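Local coordinates for protein PUF4 (PDB 3BWT) that binds single-stranded mRNA through a curved array of eight Pumilio repeats and may affect diploid formation in yeast, at residues F59-I64 against N93-R98. Residues are numbered along the deposited sequence; the frame is centred on the assembly and turned at random.
Sequences FGNYLI and NPHGTR
The amide of Asn61 lies over the CB of His95, its ND2 3.5 Å from that carbon, and the amide and imidazole planes are only 22° apart. With CG between the backbone N and the carbonyl carbon (chi1 80°), the amide is placed where ND2 hydrogen-bonds to Asp57 O and OD1 accepts from Gln65 NE2. The same OD1 comes to 3.0 Å from Arg98 NH1, at the edge of the guanidinium. Tyr62 OH lies over one face of that group, 3.3 Å from NH1 at a poor angle for bonding. A bend at chi3 (-89°) brings the guanidinium back beside its own turn, where NH2 makes a weak bond to His95 ND1. Replacing Asn61 with an alanine would probably cost Asp57 O this side-chain donor, leave Gln65 NE2 without this acceptor and open a gap against His95 CB. Asn93 OD1 caps the turn leading into helix 96-106, accepting from His95 N and Gly96 N. These contacts join helices 60-70 and 96-106 of Pumilio repeats 2 and 3. Asn61, Tyr62 and Gln65 match Thr97, Arg98 and Gln101; in PUF relatives such concave-face triplets read one base edge and stack between bases, consistent with the nearly parallel Tyr62 ring and Arg98 guanidinium.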
# COMPACT_ATOMS: atom_id res chain seq x y z
N PHE A 59 11.30 23.20 -5.37
CA PHE A 59 12.73 22.92 -5.56
C PHE A 59 13.45 22.78 -4.24
O PHE A 59 14.38 21.97 -4.11
CB PHE A 59 13.39 24.03 -6.37
CG PHE A 59 12.72 24.30 -7.67
CD1 PHE A 59 12.70 23.33 -8.67
CD2 PHE A 59 12.08 25.51 -7.89
CE1 PHE A 59 12.06 23.57 -9.87
CE2 PHE A 59 11.45 25.75 -9.10
CZ PHE A 59 11.44 24.77 -10.09
N GLY A 60 13.02 23.56 -3.26
CA GLY A 60 13.63 23.59 -1.94
C GLY A 60 13.56 22.25 -1.24
O GLY A 60 14.48 21.86 -0.51
N ASN A 61 12.47 21.52 -1.46
CA ASN A 61 12.33 20.23 -0.80
C ASN A 61 13.51 19.31 -1.13
O ASN A 61 13.97 18.57 -0.26
CB ASN A 61 10.98 19.56 -1.12
CG ASN A 61 10.95 18.88 -2.47
OD1 ASN A 61 11.20 17.68 -2.57
ND2 ASN A 61 10.66 19.64 -3.52
N TYR A 62 14.00 19.37 -2.37
CA TYR A 62 15.07 18.46 -2.80
C TYR A 62 16.39 18.80 -2.12
O TYR A 62 17.20 17.92 -1.85
CB TYR A 62 15.25 18.45 -4.31
CG TYR A 62 14.09 17.85 -5.05
CD1 TYR A 62 13.94 16.47 -5.14
CD2 TYR A 62 13.14 18.66 -5.66
CE1 TYR A 62 12.86 15.92 -5.82
CE2 TYR A 62 12.07 18.12 -6.33
CZ TYR A 62 11.93 16.76 -6.42
OH TYR A 62 10.85 16.23 -7.10
N LEU A 63 16.58 20.09 -1.88
CA LEU A 63 17.71 20.60 -1.14
C LEU A 63 17.70 20.07 0.29
O LEU A 63 18.68 19.49 0.75
CB LEU A 63 17.64 22.12 -1.12
CG LEU A 63 18.75 22.88 -0.41
CD1 LEU A 63 20.11 22.56 -1.02
CD2 LEU A 63 18.45 24.37 -0.50
N ILE A 64 16.59 20.27 1.00
CA ILE A 64 16.49 19.78 2.37
C ILE A 64 16.71 18.26 2.43
O ILE A 64 17.33 17.77 3.37
CB ILE A 64 15.14 20.16 3.02
CG1 ILE A 64 14.92 21.67 2.95
CG2 ILE A 64 15.09 19.68 4.47
CD1 ILE A 64 15.95 22.47 3.74
N ASN A 93 1.48 18.40 1.68
CA ASN A 93 2.14 18.99 0.51
C ASN A 93 2.85 17.94 -0.34
O ASN A 93 3.51 17.04 0.19
CB ASN A 93 3.13 20.06 1.00
CG ASN A 93 3.92 20.71 -0.13
OD1 ASN A 93 4.88 20.14 -0.65
ND2 ASN A 93 3.54 21.92 -0.49
N PRO A 94 2.72 18.05 -1.67
CA PRO A 94 3.31 17.04 -2.55
C PRO A 94 4.82 16.93 -2.35
O PRO A 94 5.39 15.85 -2.51
CB PRO A 94 3.03 17.60 -3.95
CG PRO A 94 2.10 18.72 -3.78
CD PRO A 94 2.26 19.23 -2.40
N HIS A 95 5.46 18.04 -1.99
CA HIS A 95 6.90 18.09 -1.78
C HIS A 95 7.27 17.83 -0.32
O HIS A 95 8.11 16.98 -0.02
CB HIS A 95 7.44 19.46 -2.19
CG HIS A 95 6.81 19.99 -3.45
ND1 HIS A 95 6.97 19.38 -4.67
CD2 HIS A 95 6.04 21.08 -3.67
CE1 HIS A 95 6.31 20.06 -5.59
NE2 HIS A 95 5.74 21.10 -5.01
N GLY A 96 6.62 18.56 0.58
CA GLY A 96 6.70 18.28 2.00
C GLY A 96 6.70 16.80 2.33
O GLY A 96 7.52 16.34 3.13
N THR A 97 5.79 16.04 1.74
CA THR A 97 5.73 14.61 1.99
C THR A 97 7.01 13.90 1.54
O THR A 97 7.39 12.90 2.12
CB THR A 97 4.51 13.94 1.31
OG1 THR A 97 4.43 12.57 1.73
CG2 THR A 97 4.62 13.98 -0.21
N ARG A 98 7.67 14.40 0.51
CA ARG A 98 8.89 13.75 0.06
C ARG A 98 10.07 14.12 0.96
O ARG A 98 10.92 13.28 1.29
CB ARG A 98 9.17 14.02 -1.43
CG ARG A 98 8.51 12.98 -2.34
CD ARG A 98 8.93 13.10 -3.80
NE ARG A 98 8.08 14.01 -4.56
CZ ARG A 98 8.33 15.31 -4.71
NH1 ARG A 98 9.40 15.85 -4.15
NH2 ARG A 98 7.50 16.07 -5.43